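Local coordinates for protein response regulator FixJ (Bradyrhizobium japonicum, PDB 5XSO) that receives the oxygen signal through its partner FixL and, once activated, induces expression of nifA and fixK, which switch on the nif and fix genes, at residues A[18-23]-A[48-53]; A[75-80]-A[102-107]; A[155-160]-A[188-193]; A[163-168]-A[201-206]. All blocks are in the same frame, centred on the assembly; numbering follows the deposited sequence.

Interactions 1 and 2 belong to the receiver domain, interactions 3 and 4 to the LuxR-type DNA-binding domain, and the two pairs lie on opposite sides of the chain's centre. Interaction 1 packs helix 47-53 on the strand that leads into the probable magnesium site, the side chain of Ile20 lying about 6 Å from that of Asp65. Interaction 2 touches it through Phe50 CE2, 3.7 Å from Met80 SD. Interactions 3 and 4 share helix 155-166, have centres about 11 Å apart and meet where Val191 CG1 lies 3.8 Å from Leu203 CD1. Nearest atoms of interactions 2 and 3 remain about 20 Å apart in this unphosphorylated monomer.

Interaction 1 (A[18-23]-A[48-53]); sequences YVIDDD and QAFLDA
Ile20 lays its terminal methyl over one face of the Phe50 ring. CD1 of Ile20 is 3.6 Å from the centroid of that ring and 17° off its normal, a CH-pi contact in which C-H bonds meet the pi cloud. The methyl is shifted toward the rim, so Ile20 CD1 comes nearest to Phe50 CG, at 3.5 Å. With chi1 at 173°, the ring of Phe50 swings from helix 47-53 toward the sheet, while the CG1 branch of Ile20 is extended (chi2 173°) and presents its end to the ring. The two side chains cross at about a right angle. Tyr18, two residues back on the strand, adds its CB, 4.0 Å from Phe50 CE1; its phenol then turns away and hydrogen-bonds through OH to the carbonyl of Ser58. Phe44 meets the Phe50 ring edge-to-face, and Val62 of strand 61-65 touches both Ile20 and Phe50. Were Phe50 an alanine, the Ile20 methyl would probably lose its flat partner and a gap would open between helix and sheet. This is the helix-on-sheet packing of a CheY-like receiver. Beyond Ile20 the strand gives way to Asp21 and Asp22, which probably bind magnesium with Asp65 and Arg67; Asp21 OD1 also accepts the N-H of Asp23 in an Asx turn. Since no hydrogen bond crosses between the segments, cohesion here comes from buried hydrocarbon and aromatic surface.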
loop_
_atom_site.group_PDB
_atom_site.type_symbol
_atom_site.label_atom_id
_atom_site.label_comp_id
_atom_site.label_asym_id
_atom_site.label_seq_id
_atom_site.Cartn_x
_atom_site.Cartn_y
_atom_site.Cartn_z
ATOM N N TYR A 18 -10.979 -8.873 -6.307
ATOM C CA TYR A 18 -11.745 -7.803 -6.929
ATOM C C TYR A 18 -11.418 -7.856 -8.417
ATOM O O TYR A 18 -10.307 -7.483 -8.823
ATOM C CB TYR A 18 -11.408 -6.445 -6.314
ATOM C CG TYR A 18 -11.806 -6.360 -4.861
ATOM C CD1 TYR A 18 -13.149 -6.460 -4.491
ATOM C CD2 TYR A 18 -10.848 -6.259 -3.860
ATOM C CE1 TYR A 18 -13.532 -6.408 -3.159
ATOM C CE2 TYR A 18 -11.222 -6.201 -2.485
ATOM C CZ TYR A 18 -12.563 -6.291 -2.157
ATOM O OH TYR A 18 -12.970 -6.277 -0.838
ATOM N N VAL A 19 -12.376 -8.302 -9.226
ATOM C CA VAL A 19 -12.175 -8.433 -10.678
ATOM C C VAL A 19 -12.642 -7.158 -11.368
ATOM O O VAL A 19 -13.787 -6.721 -11.170
ATOM C CB VAL A 19 -12.943 -9.644 -11.228
ATOM C CG1 VAL A 19 -12.874 -9.696 -12.774
ATOM C CG2 VAL A 19 -12.376 -10.960 -10.629
ATOM N N ILE A 20 -11.794 -6.605 -12.237
ATOM C CA ILE A 20 -12.122 -5.389 -12.976
ATOM C C ILE A 20 -11.941 -5.701 -14.446
ATOM O O ILE A 20 -10.802 -5.880 -14.913
ATOM C CB ILE A 20 -11.255 -4.191 -12.575
ATOM C CG1 ILE A 20 -11.342 -3.939 -11.062
ATOM C CG2 ILE A 20 -11.701 -2.989 -13.381
ATOM C CD1 ILE A 20 -10.348 -2.844 -10.576
ATOM N N ASP A 21 -13.051 -5.841 -15.178
ATOM C CA ASP A 21 -12.916 -6.195 -16.588
ATOM C C ASP A 21 -14.176 -5.753 -17.302
ATOM O O ASP A 21 -15.270 -6.031 -16.831
ATOM C CB ASP A 21 -12.698 -7.699 -16.799
ATOM C CG ASP A 21 -12.072 -8.008 -18.144
ATOM O OD1 ASP A 21 -12.522 -7.456 -19.188
ATOM O OD2 ASP A 21 -11.087 -8.772 -18.158
ATOM N N ASP A 22 -14.022 -5.008 -18.395
ATOM C CA ASP A 22 -15.273 -4.637 -19.052
ATOM C C ASP A 22 -15.805 -5.749 -19.960
ATOM O O ASP A 22 -16.896 -5.600 -20.507
ATOM C CB ASP A 22 -15.098 -3.323 -19.832
ATOM C CG ASP A 22 -14.167 -3.455 -20.995
ATOM O OD1 ASP A 22 -13.100 -4.120 -20.853
ATOM O OD2 ASP A 22 -14.498 -2.871 -22.052
ATOM N N ASP A 23 -15.086 -6.864 -20.110
ATOM C CA ASP A 23 -15.534 -7.984 -20.946
ATOM C C ASP A 23 -16.376 -8.943 -20.130
ATOM O O ASP A 23 -15.864 -9.604 -19.216
ATOM C CB ASP A 23 -14.339 -8.726 -21.545
ATOM C CG ASP A 23 -14.744 -10.034 -22.284
ATOM O OD1 ASP A 23 -13.874 -10.629 -22.941
ATOM O OD2 ASP A 23 -15.894 -10.462 -22.255
ATOM N N GLN A 48 -14.918 3.588 -12.726
ATOM C CA GLN A 48 -15.292 4.460 -11.624
ATOM C C GLN A 48 -15.915 3.651 -10.507
ATOM O O GLN A 48 -15.638 3.895 -9.328
ATOM C CB GLN A 48 -16.258 5.544 -12.107
ATOM N N ALA A 49 -16.736 2.661 -10.868
ATOM C CA ALA A 49 -17.427 1.848 -9.880
ATOM C C ALA A 49 -16.460 1.252 -8.860
ATOM O O ALA A 49 -16.753 1.222 -7.661
ATOM C CB ALA A 49 -18.208 0.747 -10.593
ATOM N N PHE A 50 -15.321 0.744 -9.318
ATOM C CA PHE A 50 -14.343 0.193 -8.379
ATOM C C PHE A 50 -13.814 1.285 -7.451
ATOM O O PHE A 50 -13.730 1.104 -6.230
ATOM C CB PHE A 50 -13.184 -0.477 -9.134
ATOM C CG PHE A 50 -12.073 -0.921 -8.236
ATOM C CD1 PHE A 50 -12.214 -2.056 -7.444
ATOM C CD2 PHE A 50 -10.883 -0.168 -8.140
ATOM C CE1 PHE A 50 -11.209 -2.476 -6.591
ATOM C CE2 PHE A 50 -9.879 -0.565 -7.260
ATOM C CZ PHE A 50 -10.036 -1.725 -6.486
ATOM N N LEU A 51 -13.436 2.429 -8.019
ATOM C CA LEU A 51 -12.877 3.485 -7.187
ATOM C C LEU A 51 -13.915 4.041 -6.220
ATOM O O LEU A 51 -13.573 4.411 -5.088
ATOM C CB LEU A 51 -12.298 4.594 -8.056
ATOM C CG LEU A 51 -11.193 4.175 -9.006
ATOM C CD1 LEU A 51 -11.170 5.149 -10.156
ATOM C CD2 LEU A 51 -9.830 4.107 -8.317
ATOM N N ASP A 52 -15.185 4.107 -6.645
ATOM C CA ASP A 52 -16.257 4.517 -5.746
ATOM C C ASP A 52 -16.376 3.559 -4.572
ATOM O O ASP A 52 -16.581 3.985 -3.431
ATOM C CB ASP A 52 -17.591 4.576 -6.491
ATOM C CG ASP A 52 -17.678 5.733 -7.466
ATOM O OD1 ASP A 52 -16.652 6.405 -7.732
ATOM O OD2 ASP A 52 -18.795 5.951 -7.978
ATOM N N ALA A 53 -16.248 2.256 -4.830
ATOM C CA ALA A 53 -16.369 1.290 -3.748
ATOM C C ALA A 53 -15.115 1.204 -2.885
ATOM O O ALA A 53 -15.198 0.793 -1.725
ATOM C CB ALA A 53 -16.704 -0.088 -4.319
#

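Interaction 2 (A[75-80]-A[102-107]); sequences ELLKRM and VEAMKL
A first torsion of -100°, intermediate between the staggered values, carries Leu77 CG up to the backbone of the neighbouring helix, where it lies 3.6 Å from Ala104 O. In Leu107 a chi1 of -61° puts CG beside the backbone N and lets its CD1 branch reach toward Lys78 on helix 73-82. The two leucines then meet at their roots, Leu77 CB standing 3.9 Å from Leu107 CB, while Leu77 CD1 rests 3.7 Å from Leu107 O. That carbonyl is hydrogen-bonded to Lys81 NZ, so a charged amine satisfies a polar atom which the leucine methyl merely borders. Ala104 offers only a methyl, and its small size suits a place where Leu77 CD2 approaches Ala104 CB to 4.3 Å. At the outer margin the aliphatic part of Lys78 finishes the seal, CG lying 4.2 Å from Leu107 CD1 as the extended chain carries its ammonium onward. Two salt bridges run within the helices: Arg79 NH1 meets Glu75 OE2 at 3.0 Å, and Lys106 NZ bridges to Glu103 OE2. Beneath the contact, Leu77 rests on Ile89 and Ala104 on Ile91, both of strand 89-93. Two neighbouring helices packed side by side on one face of a central parallel sheet, linked by the strand between them, are characteristic of the alternating beta-alpha receiver fold of response regulators.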
loop_
_atom_site.group_PDB
_atom_site.type_symbol
_atom_site.label_atom_id
_atom_site.label_comp_id
_atom_site.label_asym_id
_atom_site.label_seq_id
_atom_site.Cartn_x
_atom_site.Cartn_y
_atom_site.Cartn_z
ATOM N N GLU A 75 -3.400 4.097 -14.861
ATOM C CA GLU A 75 -4.268 4.995 -14.101
ATOM C C GLU A 75 -4.760 4.312 -12.832
ATOM O O GLU A 75 -4.763 4.920 -11.746
ATOM C CB GLU A 75 -5.442 5.452 -14.972
ATOM C CG GLU A 75 -6.320 6.593 -14.364
ATOM C CD GLU A 75 -5.543 7.880 -14.004
ATOM O OE1 GLU A 75 -5.413 8.779 -14.876
ATOM O OE2 GLU A 75 -5.084 8.003 -12.842
ATOM N N LEU A 76 -5.161 3.040 -12.955
ATOM C CA LEU A 76 -5.558 2.256 -11.794
ATOM C C LEU A 76 -4.472 2.284 -10.729
ATOM O O LEU A 76 -4.726 2.630 -9.566
ATOM C CB LEU A 76 -5.842 0.824 -12.229
ATOM C CG LEU A 76 -6.215 -0.098 -11.073
ATOM C CD1 LEU A 76 -7.490 0.394 -10.461
ATOM C CD2 LEU A 76 -6.323 -1.562 -11.549
ATOM N N LEU A 77 -3.237 1.967 -11.125
ATOM C CA LEU A 77 -2.136 1.964 -10.165
ATOM C C LEU A 77 -1.905 3.356 -9.573
ATOM O O LEU A 77 -1.701 3.497 -8.360
ATOM C CB LEU A 77 -0.869 1.435 -10.833
ATOM C CG LEU A 77 -0.510 -0.027 -10.568
ATOM C CD1 LEU A 77 -0.185 -0.185 -9.086
ATOM C CD2 LEU A 77 -1.641 -0.959 -10.977
ATOM N N LYS A 78 -1.953 4.405 -10.400
ATOM C CA LYS A 78 -1.777 5.755 -9.852
ATOM C C LYS A 78 -2.838 6.071 -8.803
ATOM O O LYS A 78 -2.513 6.586 -7.727
ATOM C CB LYS A 78 -1.776 6.793 -10.978
ATOM C CG LYS A 78 -0.451 6.793 -11.720
ATOM C CD LYS A 78 -0.270 7.966 -12.663
ATOM C CE LYS A 78 1.007 7.803 -13.495
ATOM N NZ LYS A 78 1.050 8.688 -14.701
ATOM N N ARG A 79 -4.104 5.743 -9.075
ATOM C CA ARG A 79 -5.154 5.983 -8.079
ATOM C C ARG A 79 -4.972 5.111 -6.835
ATOM O O ARG A 79 -5.190 5.579 -5.711
ATOM C CB ARG A 79 -6.547 5.740 -8.679
ATOM C CG ARG A 79 -6.881 6.535 -9.941
ATOM C CD ARG A 79 -7.331 7.963 -9.657
ATOM N NE ARG A 79 -8.691 8.213 -10.154
ATOM C CZ ARG A 79 -9.004 8.440 -11.433
ATOM N NH1 ARG A 79 -8.059 8.439 -12.369
ATOM N NH2 ARG A 79 -10.268 8.664 -11.785
ATOM N N MET A 80 -4.611 3.835 -7.006
ATOM C CA MET A 80 -4.528 2.944 -5.851
ATOM C C MET A 80 -3.484 3.411 -4.860
ATOM O O MET A 80 -3.703 3.340 -3.647
ATOM C CB MET A 80 -4.260 1.504 -6.304
ATOM C CG MET A 80 -5.464 1.009 -7.007
ATOM S SD MET A 80 -6.696 0.580 -5.724
ATOM C CE MET A 80 -6.062 -1.003 -5.089
ATOM N N VAL A 102 3.867 -3.474 -18.216
ATOM C CA VAL A 102 5.169 -3.199 -17.630
ATOM C C VAL A 102 5.129 -1.884 -16.845
ATOM O O VAL A 102 5.657 -1.787 -15.732
ATOM C CB VAL A 102 6.250 -3.162 -18.730
ATOM C CG1 VAL A 102 7.530 -2.673 -18.135
ATOM C CG2 VAL A 102 6.471 -4.574 -19.309
ATOM N N GLU A 103 4.515 -0.855 -17.417
ATOM C CA GLU A 103 4.436 0.423 -16.710
ATOM C C GLU A 103 3.690 0.256 -15.388
ATOM O O GLU A 103 4.084 0.821 -14.357
ATOM C CB GLU A 103 3.723 1.456 -17.581
ATOM C CG GLU A 103 4.564 2.243 -18.529
ATOM C CD GLU A 103 5.678 3.018 -17.826
ATOM O OE1 GLU A 103 5.377 3.987 -17.090
ATOM O OE2 GLU A 103 6.851 2.644 -18.023
ATOM N N ALA A 104 2.611 -0.539 -15.409
ATOM C CA ALA A 104 1.841 -0.775 -14.201
ATOM C C ALA A 104 2.685 -1.462 -13.140
ATOM O O ALA A 104 2.568 -1.142 -11.943
ATOM C CB ALA A 104 0.605 -1.633 -14.530
ATOM N N MET A 105 3.525 -2.420 -13.533
ATOM C CA MET A 105 4.368 -3.009 -12.502
ATOM C C MET A 105 5.399 -2.019 -11.979
ATOM O O MET A 105 5.723 -2.040 -10.783
ATOM C CB MET A 105 5.058 -4.294 -12.960
ATOM C CG MET A 105 4.072 -5.425 -13.311
ATOM S SD MET A 105 4.997 -6.868 -13.794
ATOM C CE MET A 105 5.736 -7.350 -12.212
ATOM N N LYS A 106 5.902 -1.134 -12.837
ATOM C CA LYS A 106 6.842 -0.134 -12.314
ATOM C C LYS A 106 6.150 0.765 -11.303
ATOM O O LYS A 106 6.777 1.225 -10.347
ATOM C CB LYS A 106 7.437 0.674 -13.457
ATOM C CG LYS A 106 8.551 -0.097 -14.169
ATOM C CD LYS A 106 8.842 0.403 -15.603
ATOM C CE LYS A 106 8.938 1.914 -15.722
ATOM N NZ LYS A 106 9.922 2.320 -16.798
ATOM N N LEU A 107 4.847 1.003 -11.482
ATOM C CA LEU A 107 4.059 1.781 -10.533
ATOM C C LEU A 107 3.580 0.973 -9.336
ATOM O O LEU A 107 2.996 1.563 -8.413
ATOM C CB LEU A 107 2.854 2.413 -11.234
ATOM C CG LEU A 107 3.106 3.402 -12.384
ATOM C CD1 LEU A 107 1.866 3.588 -13.237
ATOM C CD2 LEU A 107 3.574 4.757 -11.844
#

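Interaction 3 (A[155-160]-A[188-193]); sequences PRERQV and RANVMT
Glu157 reaches across to Asn190 and Val191: a first torsion of -77° sets CG beside the backbone N, and the chain, extended beyond CG, then carries the carboxylate to the root of Asn190, where OE1 of Glu157 lies 3.3 Å from Asn190 CB. The carboxylate and amide planes stand 84° apart. The other oxygen, OE2, accepts the backbone N-H of Ser154, the bond that the glutamate of a capping box makes at a helix start, and forms a salt bridge with Lys194 NZ. Val191 packs against the start of the same side chain: its CG2, the branch beside the backbone N, lies 3.8 Å from Glu157 CB and 3.2 Å from Glu157 O. One turn on, Val160 holds CG1 anti to its own N and so turns it to the backbone of Arg188, 4.1 Å from Arg188 N; a short beta-branched residue suits a place against the backbone, while the arginine side chain sets off away from helix 155-166. The short helix axes cross almost perpendicularly, at 87°, with 9.0 Å between them. Helix 184-195 supplies the second helix of the helix-turn-helix motif, so the contact seats a probable DNA-reading helix on the domain's scaffold. Replacing Glu157 with a leucine would probably leave Lys194 without its counter-charge and the Ser154 N-H without its acceptor. A buried carboxylate is thus paid for by a backbone donor and a cation, while apolar valines supply the close fit.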
loop_
_atom_site.group_PDB
_atom_site.type_symbol
_atom_site.label_atom_id
_atom_site.label_comp_id
_atom_site.label_asym_id
_atom_site.label_seq_id
_atom_site.Cartn_x
_atom_site.Cartn_y
_atom_site.Cartn_z
ATOM N N PRO A 155 7.138 21.372 13.775
ATOM C CA PRO A 155 8.328 21.300 12.921
ATOM C C PRO A 155 9.609 21.121 13.703
ATOM O O PRO A 155 10.448 20.302 13.297
ATOM C CB PRO A 155 8.285 22.645 12.125
ATOM C CG PRO A 155 6.832 22.942 12.054
ATOM C CD PRO A 155 6.318 22.574 13.446
ATOM N N ARG A 156 9.800 21.823 14.827
ATOM C CA ARG A 156 11.052 21.654 15.545
ATOM C C ARG A 156 11.102 20.274 16.186
ATOM O O ARG A 156 12.174 19.681 16.344
ATOM C CB ARG A 156 11.166 22.679 16.655
ATOM C CG ARG A 156 11.462 24.145 16.182
ATOM C CD ARG A 156 12.481 24.216 15.043
ATOM N NE ARG A 156 12.872 25.600 14.755
ATOM C CZ ARG A 156 13.949 25.916 14.053
ATOM N NH1 ARG A 156 14.743 24.960 13.550
ATOM N NH2 ARG A 156 14.249 27.199 13.863
ATOM N N GLU A 157 9.953 19.801 16.659
ATOM C CA GLU A 157 9.918 18.449 17.234
ATOM C C GLU A 157 10.303 17.406 16.200
ATOM O O GLU A 157 11.010 16.431 16.520
ATOM C CB GLU A 157 8.517 18.154 17.792
ATOM C CG GLU A 157 8.312 18.866 19.146
ATOM C CD GLU A 157 6.872 19.127 19.445
ATOM O OE1 GLU A 157 6.639 19.851 20.420
ATOM O OE2 GLU A 157 5.953 18.599 18.772
ATOM N N ARG A 158 9.848 17.597 14.946
ATOM C CA ARG A 158 10.217 16.665 13.891
ATOM C C ARG A 158 11.724 16.706 13.650
ATOM O O ARG A 158 12.371 15.659 13.521
ATOM C CB ARG A 158 9.391 16.985 12.627
ATOM C CG ARG A 158 9.801 16.240 11.396
ATOM C CD ARG A 158 9.347 14.773 11.521
ATOM N NE ARG A 158 9.673 14.067 10.284
ATOM C CZ ARG A 158 8.834 13.916 9.260
ATOM N NH1 ARG A 158 7.592 14.405 9.312
ATOM N NH2 ARG A 158 9.245 13.274 8.175
ATOM N N GLN A 159 12.311 17.917 13.631
ATOM C CA GLN A 159 13.765 18.036 13.508
ATOM C C GLN A 159 14.500 17.383 14.656
ATOM O O GLN A 159 15.544 16.753 14.453
ATOM C CB GLN A 159 14.182 19.525 13.430
ATOM C CG GLN A 159 13.787 20.136 12.085
ATOM C CD GLN A 159 14.062 21.642 12.070
ATOM O OE1 GLN A 159 14.135 22.273 13.121
ATOM N NE2 GLN A 159 14.260 22.193 10.900
ATOM N N VAL A 160 14.048 17.598 15.880
ATOM C CA VAL A 160 14.695 16.967 17.036
ATOM C C VAL A 160 14.591 15.445 16.953
ATOM O O VAL A 160 15.562 14.730 17.201
ATOM C CB VAL A 160 14.117 17.508 18.363
ATOM C CG1 VAL A 160 14.701 16.669 19.564
ATOM C CG2 VAL A 160 14.473 19.023 18.556
ATOM N N ARG A 188 12.547 17.179 22.975
ATOM C CA ARG A 188 12.711 15.733 23.112
ATOM C C ARG A 188 11.528 15.142 23.895
ATOM O O ARG A 188 10.966 14.072 23.545
ATOM C CB ARG A 188 14.026 15.450 23.856
ATOM C CG ARG A 188 14.241 13.896 24.022
ATOM C CD ARG A 188 14.897 13.574 25.370
ATOM N NE ARG A 188 15.076 12.104 25.499
ATOM C CZ ARG A 188 16.177 11.456 25.127
ATOM N NH1 ARG A 188 17.188 12.086 24.471
ATOM N NH2 ARG A 188 16.233 10.122 25.341
ATOM N N ALA A 189 11.224 15.766 25.041
ATOM C CA ALA A 189 10.132 15.237 25.890
ATOM C C ALA A 189 8.817 15.209 25.115
ATOM O O ALA A 189 8.036 14.227 25.209
ATOM C CB ALA A 189 9.955 16.080 27.142
ATOM N N ASN A 190 8.531 16.281 24.367
ATOM C CA ASN A 190 7.327 16.303 23.537
ATOM C C ASN A 190 7.352 15.215 22.481
ATOM O O ASN A 190 6.307 14.583 22.199
ATOM C CB ASN A 190 7.156 17.648 22.827
ATOM C CG ASN A 190 6.946 18.845 23.784
ATOM O OD1 ASN A 190 7.048 20.042 23.371
ATOM N ND2 ASN A 190 6.746 18.559 25.044
ATOM N N VAL A 191 8.515 15.019 21.828
ATOM C CA VAL A 191 8.636 13.929 20.868
ATOM C C VAL A 191 8.277 12.589 21.523
ATOM O O VAL A 191 7.498 11.790 20.976
ATOM C CB VAL A 191 10.061 13.888 20.270
ATOM C CG1 VAL A 191 10.268 12.542 19.514
ATOM C CG2 VAL A 191 10.181 15.045 19.234
ATOM N N MET A 192 8.898 12.292 22.658
ATOM C CA MET A 192 8.670 10.987 23.269
ATOM C C MET A 192 7.201 10.813 23.654
ATOM O O MET A 192 6.620 9.722 23.464
ATOM C CB MET A 192 9.613 10.829 24.462
ATOM C CG MET A 192 11.090 11.081 24.048
ATOM S SD MET A 192 11.696 9.962 22.731
ATOM C CE MET A 192 11.925 8.442 23.582
ATOM N N THR A 193 6.564 11.869 24.189
ATOM C CA THR A 193 5.147 11.779 24.593
ATOM C C THR A 193 4.215 11.620 23.389
ATOM O O THR A 193 3.313 10.761 23.390
ATOM C CB THR A 193 4.761 13.020 25.418
ATOM O OG1 THR A 193 5.592 13.071 26.572
ATOM C CG2 THR A 193 3.270 12.939 25.895
#

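Interaction 4 (A[163-168]-A[201-206]); sequences GLIAGL and SELVRL
Ile165 is the main bump here, pushing its CG1 branch into the notch between Leu203 and Val204 on helix 200-209. The branch runs straight out, so its two carbons find different walls: Ile165 CG1 lies 4.1 Å from Val204 CG2, and Ile165 CD1 lies 4.3 Å from Leu203 CG and 4.2 Å from Leu203 O. Ala207, one turn beyond Leu203, also touches Ile165. In return Leu203 points toward helix 155-166, its CD2 coming within 4.4 Å of Leu164 CD1. Branched leucine, isoleucine and valine suit such interlocking because they fill a hollow yet ask for no partner for a polar group. Leu203 also touches Val191 and Met195 of helix 184-195, and Leu164 touches Ile173 of helix 170-177, so the contact opens into the core of the LuxR-type helical domain. Just past Ile165 the helix ends in a Schellman motif: Gly167, at positive phi, gives its N-H to Leu164 O at 3.1 Å, and Leu168 N bonds to Gly163 O. Glycine suits that turn, where a side chain would jam against the preceding carbonyl. With no hydrogen bond between the segments, their adhesion rests on van der Waals fit and the exclusion of water.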
loop_
_atom_site.group_PDB
_atom_site.type_symbol
_atom_site.label_atom_id
_atom_site.label_comp_id
_atom_site.label_asym_id
_atom_site.label_seq_id
_atom_site.Cartn_x
_atom_site.Cartn_y
_atom_site.Cartn_z
ATOM N N GLY A 163 17.186 14.447 14.433
ATOM C CA GLY A 163 18.534 14.569 14.977
ATOM C C GLY A 163 18.854 13.488 15.999
ATOM O O GLY A 163 19.976 12.948 16.019
ATOM N N LEU A 164 17.879 13.140 16.841
ATOM C CA LEU A 164 18.085 12.057 17.813
ATOM C C LEU A 164 18.365 10.749 17.116
ATOM O O LEU A 164 19.286 10.011 17.493
ATOM C CB LEU A 164 16.853 11.888 18.715
ATOM C CG LEU A 164 16.659 13.041 19.708
ATOM C CD1 LEU A 164 15.259 12.999 20.397
ATOM C CD2 LEU A 164 17.742 13.023 20.746
ATOM N N ILE A 165 17.563 10.423 16.101
ATOM C CA ILE A 165 17.741 9.156 15.386
ATOM C C ILE A 165 19.059 9.121 14.623
ATOM O O ILE A 165 19.695 8.069 14.508
ATOM C CB ILE A 165 16.549 8.942 14.447
ATOM C CG1 ILE A 165 15.325 8.646 15.314
ATOM C CG2 ILE A 165 16.841 7.795 13.445
ATOM C CD1 ILE A 165 14.039 8.433 14.507
ATOM N N ALA A 166 19.484 10.262 14.079
ATOM C CA ALA A 166 20.760 10.418 13.380
ATOM C C ALA A 166 21.961 10.339 14.315
ATOM O O ALA A 166 23.095 10.266 13.819
ATOM C CB ALA A 166 20.779 11.763 12.639
ATOM N N GLY A 167 21.753 10.372 15.625
ATOM C CA GLY A 167 22.829 10.246 16.598
ATOM C C GLY A 167 23.481 11.552 17.010
ATOM O O GLY A 167 24.578 11.537 17.605
ATOM N N LEU A 168 22.862 12.678 16.714
ATOM C CA LEU A 168 23.427 13.955 17.168
ATOM C C LEU A 168 23.257 14.144 18.655
ATOM O O LEU A 168 22.246 13.750 19.257
ATOM C CB LEU A 168 22.753 15.147 16.451
ATOM C CG LEU A 168 22.892 15.159 14.947
ATOM C CD1 LEU A 168 22.292 16.512 14.410
ATOM C CD2 LEU A 168 24.318 14.972 14.471
ATOM N N SER A 201 15.638 3.632 20.962
ATOM C CA SER A 201 15.382 2.468 20.117
ATOM C C SER A 201 13.911 2.361 19.746
ATOM O O SER A 201 13.566 2.031 18.606
ATOM C CB SER A 201 15.839 1.182 20.821
ATOM O OG SER A 201 17.239 1.151 20.870
ATOM N N GLU A 202 13.024 2.613 20.705
ATOM C CA GLU A 202 11.597 2.586 20.402
ATOM C C GLU A 202 11.237 3.669 19.402
ATOM O O GLU A 202 10.467 3.436 18.457
ATOM C CB GLU A 202 10.761 2.773 21.672
ATOM C CG GLU A 202 10.729 1.542 22.536
ATOM C CD GLU A 202 9.517 1.507 23.489
ATOM O OE1 GLU A 202 8.703 2.492 23.560
ATOM O OE2 GLU A 202 9.363 0.411 24.115
ATOM N N LEU A 203 11.817 4.855 19.581
ATOM C CA LEU A 203 11.584 5.939 18.613
ATOM C C LEU A 203 12.039 5.540 17.206
ATOM O O LEU A 203 11.333 5.783 16.209
ATOM C CB LEU A 203 12.316 7.201 19.092
ATOM C CG LEU A 203 12.051 8.486 18.287
ATOM C CD1 LEU A 203 10.555 8.867 18.476
ATOM C CD2 LEU A 203 12.910 9.635 18.870
ATOM N N VAL A 204 13.199 4.894 17.107
ATOM C CA VAL A 204 13.677 4.358 15.827
ATOM C C VAL A 204 12.670 3.376 15.219
ATOM O O VAL A 204 12.364 3.443 14.017
ATOM C CB VAL A 204 15.054 3.695 16.021
ATOM C CG1 VAL A 204 15.441 2.835 14.822
ATOM C CG2 VAL A 204 16.096 4.759 16.270
ATOM N N ARG A 205 12.159 2.446 16.012
ATOM C CA ARG A 205 11.277 1.445 15.420
ATOM C C ARG A 205 9.958 2.062 14.975
ATOM O O ARG A 205 9.354 1.598 14.003
ATOM C CB ARG A 205 11.001 0.293 16.370
ATOM C CG ARG A 205 12.189 -0.365 17.027
ATOM C CD ARG A 205 11.775 -1.673 17.609
ATOM N NE ARG A 205 12.959 -2.420 17.975
ATOM C CZ ARG A 205 13.643 -3.155 17.102
ATOM N NH1 ARG A 205 13.240 -3.271 15.837
ATOM N NH2 ARG A 205 14.721 -3.754 17.521
ATOM N N LEU A 206 9.469 3.070 15.692
ATOM C CA LEU A 206 8.295 3.778 15.203
ATOM C C LEU A 206 8.609 4.475 13.880
ATOM O O LEU A 206 7.812 4.424 12.929
ATOM C CB LEU A 206 7.811 4.791 16.258
ATOM C CG LEU A 206 7.324 4.116 17.557
ATOM C CD1 LEU A 206 7.084 5.158 18.685
ATOM C CD2 LEU A 206 6.095 3.310 17.355
#